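Local coordinates for protein Pre-mRNA-splicing factor 38 (Chaetomium thermophilum, PDB 5F5T) that is probably required for pre-mRNA splicing, as a spliceosomal protein of the PRP38 family, at residues V72-G80 and R151-S159; V42-W52 and Q83-K94. All blocks are in the same frame, centred on the assembly; numbering follows the deposited sequence.

Contact 1 of 2, residues V72-G80 and R151-S159; sequences VRFVGGVTG and RRKGKNGTS
F74 carries its CG between the backbone N and the carbonyl carbon (chi1 57°), while K153 sets CG anti to its own N (chi1 -172°) and bends at chi2, and together these torsions bring K153 CD over one face of the phenyl ring. K153 CD stands 4.0 Å from the F74 ring centroid, 18° off the normal, a CH-pi contact displaced toward the rim; K153 CB meets F74 CD1 at 3.5 Å. K153 CG also lies 3.6 Å from T79 OG1, and T79 CG2 rests against the carbonyl oxygen of G154. The backbones are joined by a single beta bridge, V75 with R152, at the strand 149-153 of the 149-153/158-162 hairpin: V75 N donates to R151 O in a nearly straight bond (2.8 Å), and K153 N returns a bond to V75 O (3.1 Å). The hairpin is thereby tied to the loop that follows helix 61-71, and V75 also packs against Y118 and A121 of helix 117-130. R151 offers CB to R73 O at 3.5 Å, then folds back so that NE and NH2 grip T158 OG1 side-on, in the guanidinium plane. An alanine here would keep the backbone bonds but is likely to leave T158 OG1 without this two-pronged hold. T158 OG1 also bonds to the backbone of the assembly's other protein chain.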
loop_
_atom_site.group_PDB
_atom_site.type_symbol
_atom_site.label_atom_id
_atom_site.label_comp_id
_atom_site.label_asym_id
_atom_site.label_seq_id
_atom_site.Cartn_x
_atom_site.Cartn_y
_atom_site.Cartn_z
ATOM N N VAL A 72 -6.032 16.909 6.309
ATOM C CA VAL A 72 -6.116 15.954 5.209
ATOM C C VAL A 72 -7.542 15.425 5.058
ATOM O O VAL A 72 -8.179 14.969 6.014
ATOM C CB VAL A 72 -5.067 14.807 5.330
ATOM C CG1 VAL A 72 -4.114 15.060 6.468
ATOM C CG2 VAL A 72 -5.699 13.439 5.403
ATOM N N ARG A 73 -8.056 15.590 3.847
ATOM C CA ARG A 73 -9.411 15.198 3.499
ATOM C C ARG A 73 -9.402 14.180 2.368
ATOM O O ARG A 73 -10.458 13.773 1.885
ATOM C CB ARG A 73 -10.234 16.423 3.102
ATOM C CG ARG A 73 -10.441 17.410 4.229
ATOM C CD ARG A 73 -11.050 16.726 5.443
ATOM N NE ARG A 73 -11.279 17.664 6.537
ATOM C CZ ARG A 73 -10.575 17.690 7.664
ATOM N NH1 ARG A 73 -9.587 16.824 7.854
ATOM N NH2 ARG A 73 -10.860 18.580 8.604
ATOM N N PHE A 74 -8.206 13.803 1.922
ATOM C CA PHE A 74 -8.069 12.798 0.875
ATOM C C PHE A 74 -6.652 12.247 0.781
ATOM O O PHE A 74 -5.707 12.832 1.306
ATOM C CB PHE A 74 -8.486 13.371 -0.484
ATOM C CG PHE A 74 -7.718 14.594 -0.894
ATOM C CD1 PHE A 74 -6.511 14.479 -1.571
ATOM C CD2 PHE A 74 -8.204 15.862 -0.611
ATOM C CE1 PHE A 74 -5.801 15.602 -1.953
ATOM C CE2 PHE A 74 -7.499 16.989 -0.989
ATOM C CZ PHE A 74 -6.294 16.858 -1.660
ATOM N N VAL A 75 -6.518 11.122 0.089
ATOM C CA VAL A 75 -5.212 10.566 -0.232
ATOM C C VAL A 75 -4.882 10.875 -1.690
ATOM O O VAL A 75 -5.743 10.790 -2.566
ATOM C CB VAL A 75 -5.150 9.039 0.024
ATOM C CG1 VAL A 75 -5.412 8.736 1.491
ATOM C CG2 VAL A 75 -6.133 8.299 -0.860
ATOM N N GLY A 76 -3.654 11.320 -1.929
ATOM C CA GLY A 76 -3.197 11.626 -3.270
ATOM C C GLY A 76 -1.739 12.040 -3.265
ATOM O O GLY A 76 -1.169 12.290 -2.203
ATOM N N GLY A 77 -1.139 12.121 -4.449
ATOM C CA GLY A 77 0.219 12.615 -4.595
ATOM C C GLY A 77 0.239 14.073 -5.015
ATOM O O GLY A 77 -0.144 14.956 -4.243
ATOM N N VAL A 78 0.686 14.325 -6.243
ATOM C CA VAL A 78 0.687 15.676 -6.793
ATOM C C VAL A 78 -0.376 15.766 -7.886
ATOM O O VAL A 78 -0.513 14.864 -8.712
ATOM C CB VAL A 78 2.079 16.076 -7.354
ATOM C CG1 VAL A 78 3.121 16.035 -6.253
ATOM C CG2 VAL A 78 2.494 15.160 -8.489
ATOM N N THR A 79 -1.143 16.850 -7.875
ATOM C CA THR A 79 -2.313 16.955 -8.737
ATOM C C THR A 79 -2.374 18.304 -9.447
ATOM O O THR A 79 -1.842 19.296 -8.950
ATOM C CB THR A 79 -3.607 16.739 -7.911
ATOM O OG1 THR A 79 -3.463 15.565 -7.100
ATOM C CG2 THR A 79 -4.829 16.585 -8.806
ATOM N N GLY A 80 -3.012 18.330 -10.616
ATOM C CA GLY A 80 -3.273 19.564 -11.331
ATOM C C GLY A 80 -2.085 20.079 -12.115
ATOM O O GLY A 80 -0.978 19.552 -12.007
ATOM N N ARG A 151 -11.443 9.473 0.470
ATOM C CA ARG A 151 -11.482 10.222 -0.774
ATOM C C ARG A 151 -10.097 10.150 -1.401
ATOM O O ARG A 151 -9.083 10.210 -0.704
ATOM C CB ARG A 151 -11.877 11.682 -0.556
ATOM C CG ARG A 151 -13.231 11.878 0.099
ATOM C CD ARG A 151 -14.412 11.436 -0.742
ATOM N NE ARG A 151 -14.450 11.898 -2.118
ATOM C CZ ARG A 151 -15.332 11.435 -2.997
ATOM N NH1 ARG A 151 -16.203 10.512 -2.613
ATOM N NH2 ARG A 151 -15.349 11.874 -4.248
ATOM N N ARG A 152 -10.058 10.013 -2.718
ATOM C CA ARG A 152 -8.806 10.027 -3.455
ATOM C C ARG A 152 -8.844 11.171 -4.455
ATOM O O ARG A 152 -9.868 11.399 -5.086
ATOM C CB ARG A 152 -8.600 8.684 -4.151
ATOM C CG ARG A 152 -7.494 8.639 -5.184
ATOM C CD ARG A 152 -7.432 7.250 -5.795
ATOM N NE ARG A 152 -8.740 6.832 -6.296
ATOM C CZ ARG A 152 -9.124 5.566 -6.432
ATOM N NH1 ARG A 152 -8.302 4.580 -6.099
ATOM N NH2 ARG A 152 -10.335 5.285 -6.896
ATOM N N LYS A 153 -7.740 11.892 -4.612
ATOM C CA LYS A 153 -7.766 13.088 -5.445
ATOM C C LYS A 153 -7.631 12.747 -6.919
ATOM O O LYS A 153 -6.636 12.165 -7.344
ATOM C CB LYS A 153 -6.663 14.063 -5.042
ATOM C CG LYS A 153 -6.762 15.410 -5.744
ATOM C CD LYS A 153 -7.868 16.269 -5.157
ATOM C CE LYS A 153 -8.055 17.536 -5.977
ATOM N NZ LYS A 153 -6.757 18.218 -6.228
ATOM N N GLY A 154 -8.654 13.113 -7.685
ATOM C CA GLY A 154 -8.689 12.891 -9.117
ATOM C C GLY A 154 -8.360 14.151 -9.893
ATOM O O GLY A 154 -7.870 15.131 -9.330
ATOM N N LYS A 155 -8.615 14.115 -11.198
ATOM C CA LYS A 155 -8.335 15.257 -12.063
ATOM C C LYS A 155 -9.171 16.481 -11.703
ATOM O O LYS A 155 -8.657 17.600 -11.670
ATOM C CB LYS A 155 -8.558 14.868 -13.526
ATOM C CG LYS A 155 -7.532 13.866 -14.038
ATOM C CD LYS A 155 -6.138 14.484 -14.050
ATOM C CE LYS A 155 -5.220 13.882 -12.991
ATOM N NZ LYS A 155 -4.201 14.887 -12.562
ATOM N N ASN A 156 -10.458 16.273 -11.441
ATOM C CA ASN A 156 -11.293 17.311 -10.849
ATOM C C ASN A 156 -11.996 16.756 -9.615
ATOM O O ASN A 156 -12.598 15.684 -9.661
ATOM C CB ASN A 156 -12.301 17.870 -11.860
ATOM C CG ASN A 156 -13.328 16.844 -12.303
ATOM O OD1 ASN A 156 -14.335 16.625 -11.628
ATOM N ND2 ASN A 156 -13.092 16.229 -13.457
ATOM N N GLY A 157 -11.917 17.493 -8.513
ATOM C CA GLY A 157 -12.466 17.039 -7.248
ATOM C C GLY A 157 -11.823 15.753 -6.763
ATOM O O GLY A 157 -10.606 15.582 -6.852
ATOM N N THR A 158 -12.645 14.833 -6.273
ATOM C CA THR A 158 -12.150 13.570 -5.743
ATOM C C THR A 158 -13.075 12.418 -6.110
ATOM O O THR A 158 -14.240 12.625 -6.442
ATOM C CB THR A 158 -12.006 13.609 -4.202
ATOM O OG1 THR A 158 -13.218 14.098 -3.615
ATOM C CG2 THR A 158 -10.848 14.504 -3.780
ATOM N N SER A 159 -12.544 11.203 -6.050
ATOM C CA SER A 159 -13.322 10.002 -6.306
ATOM C C SER A 159 -13.304 9.145 -5.051
ATOM O O SER A 159 -12.428 9.297 -4.202
ATOM C CB SER A 159 -12.756 9.213 -7.484
ATOM O OG SER A 159 -11.544 8.575 -7.119
#

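Contact 2 of 2, residues V42-W52 and Q83-K94; sequences VRERIVESYFW and QKPSPFLCLAFK
F93, F51 and W52 bury the most surface where helices 40-48 and 50-55 meet helix 87-98, a helix-packing contact within the largely helical PRP38-family region. F93 is a knob in a hole formed by R43, I46, V47 and W52: I46 CD1 touches F93 CB at 3.7 Å, the aliphatic part of R43 brings CD to 3.6 Å from F93 CE1, and V47 CG1 lies near F93 CE2. W52 closes the hole, its CH2 3.4 Å from F93 CD2, with the two ring planes inclined at 56°. The same end of the indole abuts K94 CE, and its CZ3 edge points at the carbonyl oxygen of C90. With CG anti to the backbone N (chi1 179°), F51 extends over P87, whose CB sits 3.7 Å from the ring centroid in a CH-pi contact over one face, while C90 CB and L91 CG come at the ring edge; H71 of helix 61-71 adds an edge-to-face partner. The segments 42-48 and 87-94 cross at -103°, with I46 packed on P85, L89 and C90. S49 serves as N-cap of helix 50-55, accepting from W52 N, and its OG also donates to I46 O, joining the end of helix 40-48 to the start of helix 50-55, from which F51 and W52 project. At one margin R45 NE donates to Q83 O (3.2 Å). Cohesion therefore rests chiefly on aromatic and aliphatic packing, with polar bonds between the segments confined to this arginine.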
loop_
_atom_site.group_PDB
_atom_site.type_symbol
_atom_site.label_atom_id
_atom_site.label_comp_id
_atom_site.label_asym_id
_atom_site.label_seq_id
_atom_site.Cartn_x
_atom_site.Cartn_y
_atom_site.Cartn_z
ATOM N N VAL A 42 9.347 15.665 -6.700
ATOM C CA VAL A 42 8.248 15.718 -5.750
ATOM C C VAL A 42 8.683 16.378 -4.439
ATOM O O VAL A 42 7.917 17.137 -3.844
ATOM C CB VAL A 42 7.695 14.311 -5.459
ATOM C CG1 VAL A 42 6.513 14.388 -4.510
ATOM C CG2 VAL A 42 7.288 13.628 -6.754
ATOM N N ARG A 43 9.918 16.123 -4.007
ATOM C CA ARG A 43 10.440 16.778 -2.808
ATOM C C ARG A 43 10.431 18.289 -2.992
ATOM O O ARG A 43 10.095 19.039 -2.070
ATOM C CB ARG A 43 11.856 16.310 -2.473
ATOM C CG ARG A 43 12.015 14.823 -2.248
ATOM C CD ARG A 43 13.322 14.542 -1.531
ATOM N NE ARG A 43 14.505 14.906 -2.310
ATOM C CZ ARG A 43 15.216 14.057 -3.044
ATOM N NH1 ARG A 43 14.871 12.781 -3.110
ATOM N NH2 ARG A 43 16.277 14.487 -3.712
ATOM N N GLU A 44 10.810 18.721 -4.191
ATOM C CA GLU A 44 10.791 20.135 -4.537
ATOM C C GLU A 44 9.371 20.676 -4.467
ATOM O O GLU A 44 9.126 21.699 -3.831
ATOM C CB GLU A 44 11.368 20.362 -5.937
ATOM C CG GLU A 44 12.819 19.942 -6.099
ATOM C CD GLU A 44 13.270 19.968 -7.547
ATOM O OE1 GLU A 44 12.570 20.586 -8.378
ATOM O OE2 GLU A 44 14.323 19.373 -7.856
ATOM N N ARG A 45 8.438 19.985 -5.119
ATOM C CA ARG A 45 7.043 20.422 -5.135
ATOM C C ARG A 45 6.497 20.574 -3.719
ATOM O O ARG A 45 5.747 21.509 -3.430
ATOM C CB ARG A 45 6.168 19.436 -5.917
ATOM C CG ARG A 45 6.594 19.210 -7.359
ATOM C CD ARG A 45 6.714 20.515 -8.117
ATOM N NE ARG A 45 5.463 21.266 -8.096
ATOM C CZ ARG A 45 5.383 22.592 -8.066
ATOM N NH1 ARG A 45 6.487 23.325 -8.055
ATOM N NH2 ARG A 45 4.196 23.183 -8.048
ATOM N N ILE A 46 6.891 19.657 -2.838
ATOM C CA ILE A 46 6.462 19.701 -1.445
ATOM C C ILE A 46 7.064 20.852 -0.648
ATOM O O ILE A 46 6.334 21.634 -0.047
ATOM C CB ILE A 46 6.802 18.388 -0.716
ATOM C CG1 ILE A 46 5.966 17.244 -1.274
ATOM C CG2 ILE A 46 6.537 18.511 0.772
ATOM C CD1 ILE A 46 6.262 15.944 -0.615
ATOM N N VAL A 47 8.389 20.971 -0.655
ATOM C CA VAL A 47 9.044 21.949 0.213
ATOM C C VAL A 47 8.725 23.379 -0.215
ATOM O O VAL A 47 8.749 24.302 0.601
ATOM C CB VAL A 47 10.577 21.749 0.253
ATOM C CG1 VAL A 47 10.913 20.386 0.847
ATOM C CG2 VAL A 47 11.190 21.902 -1.131
ATOM N N GLU A 48 8.453 23.558 -1.503
ATOM C CA GLU A 48 8.016 24.843 -2.038
ATOM C C GLU A 48 6.546 25.144 -1.724
ATOM O O GLU A 48 6.119 26.295 -1.774
ATOM C CB GLU A 48 8.275 24.885 -3.546
ATOM C CG GLU A 48 9.759 24.988 -3.887
ATOM C CD GLU A 48 10.079 24.556 -5.304
ATOM O OE1 GLU A 48 9.191 23.984 -5.972
ATOM O OE2 GLU A 48 11.224 24.785 -5.751
ATOM N N SER A 49 5.775 24.102 -1.423
ATOM C CA SER A 49 4.326 24.230 -1.255
ATOM C C SER A 49 3.955 25.075 -0.045
ATOM O O SER A 49 4.681 25.123 0.950
ATOM C CB SER A 49 3.662 22.858 -1.124
ATOM O OG SER A 49 3.895 22.304 0.160
ATOM N N TYR A 50 2.811 25.741 -0.148
ATOM C CA TYR A 50 2.278 26.567 0.925
ATOM C C TYR A 50 1.970 25.758 2.183
ATOM O O TYR A 50 2.225 26.204 3.301
ATOM C CB TYR A 50 1.015 27.272 0.440
ATOM C CG TYR A 50 0.325 28.117 1.480
ATOM C CD1 TYR A 50 0.761 29.406 1.745
ATOM C CD2 TYR A 50 -0.779 27.640 2.174
ATOM C CE1 TYR A 50 0.130 30.194 2.680
ATOM C CE2 TYR A 50 -1.419 28.423 3.116
ATOM C CZ TYR A 50 -0.959 29.701 3.364
ATOM O OH TYR A 50 -1.586 30.491 4.297
ATOM N N PHE A 51 1.405 24.570 1.998
ATOM C CA PHE A 51 1.028 23.740 3.131
ATOM C C PHE A 51 2.245 23.336 3.949
ATOM O O PHE A 51 2.196 23.298 5.172
ATOM C CB PHE A 51 0.281 22.492 2.673
ATOM C CG PHE A 51 -0.104 21.590 3.799
ATOM C CD1 PHE A 51 -1.220 21.870 4.570
ATOM C CD2 PHE A 51 0.656 20.471 4.104
ATOM C CE1 PHE A 51 -1.581 21.044 5.619
ATOM C CE2 PHE A 51 0.300 19.640 5.153
ATOM C CZ PHE A 51 -0.821 19.928 5.911
ATOM N N TRP A 52 3.334 23.016 3.266
ATOM C CA TRP A 52 4.567 22.648 3.946
ATOM C C TRP A 52 5.094 23.834 4.754
ATOM O O TRP A 52 5.456 23.695 5.921
ATOM C CB TRP A 52 5.606 22.173 2.933
ATOM C CG TRP A 52 6.933 21.850 3.523
ATOM C CD1 TRP A 52 8.012 22.681 3.611
ATOM C CD2 TRP A 52 7.345 20.596 4.079
ATOM N NE1 TRP A 52 9.064 22.028 4.203
ATOM C CE2 TRP A 52 8.682 20.745 4.497
ATOM C CE3 TRP A 52 6.713 19.364 4.267
ATOM C CZ2 TRP A 52 9.398 19.711 5.095
ATOM C CZ3 TRP A 52 7.427 18.335 4.860
ATOM C CH2 TRP A 52 8.755 18.515 5.268
ATOM N N GLN A 83 0.785 21.247 -10.102
ATOM C CA GLN A 83 1.510 20.163 -9.445
ATOM C C GLN A 83 1.523 20.321 -7.929
ATOM O O GLN A 83 2.577 20.248 -7.300
ATOM C CB GLN A 83 2.947 20.084 -9.969
ATOM C CG GLN A 83 3.073 19.650 -11.416
ATOM C CD GLN A 83 2.641 18.214 -11.632
ATOM O OE1 GLN A 83 1.449 17.909 -11.688
ATOM N NE2 GLN A 83 3.615 17.318 -11.746
ATOM N N LYS A 84 0.354 20.560 -7.345
ATOM C CA LYS A 84 0.265 20.718 -5.899
ATOM C C LYS A 84 0.273 19.369 -5.195
ATOM O O LYS A 84 -0.521 18.487 -5.526
ATOM C CB LYS A 84 -0.982 21.501 -5.501
ATOM C CG LYS A 84 -1.089 21.695 -4.000
ATOM C CD LYS A 84 -1.917 22.912 -3.636
ATOM C CE LYS A 84 -3.368 22.723 -3.994
ATOM N NZ LYS A 84 -4.216 23.769 -3.359
ATOM N N PRO A 85 1.180 19.201 -4.225
ATOM C CA PRO A 85 1.208 17.978 -3.424
ATOM C C PRO A 85 0.140 18.036 -2.347
ATOM O O PRO A 85 -0.065 19.095 -1.753
ATOM C CB PRO A 85 2.607 17.990 -2.812
ATOM C CG PRO A 85 2.943 19.436 -2.705
ATOM C CD PRO A 85 2.271 20.123 -3.866
ATOM N N SER A 86 -0.533 16.920 -2.100
ATOM C CA SER A 86 -1.590 16.894 -1.100
ATOM C C SER A 86 -0.988 17.071 0.281
ATOM O O SER A 86 0.180 16.740 0.495
ATOM C CB SER A 86 -2.367 15.583 -1.162
ATOM O OG SER A 86 -1.546 14.499 -0.765
ATOM N N PRO A 87 -1.778 17.604 1.224
ATOM C CA PRO A 87 -1.327 17.659 2.616
ATOM C C PRO A 87 -0.901 16.278 3.102
ATOM O O PRO A 87 0.053 16.149 3.864
ATOM C CB PRO A 87 -2.569 18.151 3.356
ATOM C CG PRO A 87 -3.263 19.016 2.342
ATOM C CD PRO A 87 -3.092 18.252 1.050
ATOM N N PHE A 88 -1.598 15.254 2.621
ATOM C CA PHE A 88 -1.278 13.869 2.939
ATOM C C PHE A 88 0.160 13.527 2.549
ATOM O O PHE A 88 0.925 12.986 3.357
ATOM C CB PHE A 88 -2.274 12.946 2.237
ATOM C CG PHE A 88 -2.037 11.485 2.482
ATOM C CD1 PHE A 88 -2.528 10.873 3.620
ATOM C CD2 PHE A 88 -1.372 10.710 1.544
ATOM C CE1 PHE A 88 -2.328 9.527 3.838
ATOM C CE2 PHE A 88 -1.171 9.361 1.759
ATOM C CZ PHE A 88 -1.649 8.768 2.907
ATOM N N LEU A 89 0.525 13.863 1.315
ATOM C CA LEU A 89 1.869 13.597 0.814
ATOM C C LEU A 89 2.912 14.385 1.594
ATOM O O LEU A 89 3.963 13.852 1.957
ATOM C CB LEU A 89 1.969 13.938 -0.670
ATOM C CG LEU A 89 3.288 13.558 -1.340
ATOM C CD1 LEU A 89 3.581 12.084 -1.127
ATOM C CD2 LEU A 89 3.243 13.884 -2.822
ATOM N N CYS A 90 2.606 15.652 1.863
ATOM C CA CYS A 90 3.519 16.519 2.595
ATOM C C CYS A 90 3.802 15.955 3.977
ATOM O O CYS A 90 4.944 15.950 4.436
ATOM C CB CYS A 90 2.941 17.928 2.718
ATOM S SG CYS A 90 2.760 18.795 1.150
ATOM N N LEU A 91 2.755 15.471 4.631
ATOM C CA LEU A 91 2.893 14.885 5.954
ATOM C C LEU A 91 3.662 13.577 5.886
ATOM O O LEU A 91 4.409 13.249 6.805
ATOM C CB LEU A 91 1.522 14.672 6.594
ATOM C CG LEU A 91 0.879 15.980 7.056
ATOM C CD1 LEU A 91 -0.497 15.748 7.652
ATOM C CD2 LEU A 91 1.789 16.665 8.065
ATOM N N ALA A 92 3.495 12.835 4.795
ATOM C CA ALA A 92 4.289 11.627 4.603
ATOM C C ALA A 92 5.771 11.983 4.528
ATOM O O ALA A 92 6.612 11.330 5.151
ATOM C CB ALA A 92 3.854 10.892 3.351
ATOM N N PHE A 93 6.083 13.032 3.774
ATOM C CA PHE A 93 7.462 13.477 3.625
ATOM C C PHE A 93 8.015 13.935 4.962
ATOM O O PHE A 93 9.166 13.649 5.306
ATOM C CB PHE A 93 7.561 14.607 2.599
ATOM C CG PHE A 93 8.970 15.039 2.309
ATOM C CD1 PHE A 93 9.836 14.211 1.612
ATOM C CD2 PHE A 93 9.431 16.274 2.734
ATOM C CE1 PHE A 93 11.137 14.606 1.344
ATOM C CE2 PHE A 93 10.731 16.677 2.470
ATOM C CZ PHE A 93 11.584 15.839 1.773
ATOM N N LYS A 94 7.179 14.627 5.726
ATOM C CA LYS A 94 7.577 15.067 7.052
ATOM C C LYS A 94 7.857 13.880 7.960
ATOM O O LYS A 94 8.778 13.920 8.762
ATOM C CB LYS A 94 6.502 15.952 7.675
ATOM C CG LYS A 94 6.897 16.527 9.023
ATOM C CD LYS A 94 8.296 17.116 8.982
ATOM C CE LYS A 94 8.262 18.626 8.837
ATOM N NZ LYS A 94 9.539 19.257 9.276
#

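Contacts 1 and 2 have their centres about 13 Å apart, and each lies about 15 Å from the centre of the chain. Their segments alternate in sequence: 42-52, 72-80, 83-94, 151-159. The middle two are joined by the small antiparallel sheet of strands 78-79 and 84-85, in which T79 N probably bonds to K84 O. S86, which caps helix 87-98, also bonds G76 O and packs its CB on F74. Helix 87-98 and this sheet thus link helices 40-48 and 50-55 of contact 2 to the hairpin of contact 1, within one PRP38 family region. Contact 1 reaches the other protein chain of the assembly, whereas contact 2 is untouched by it.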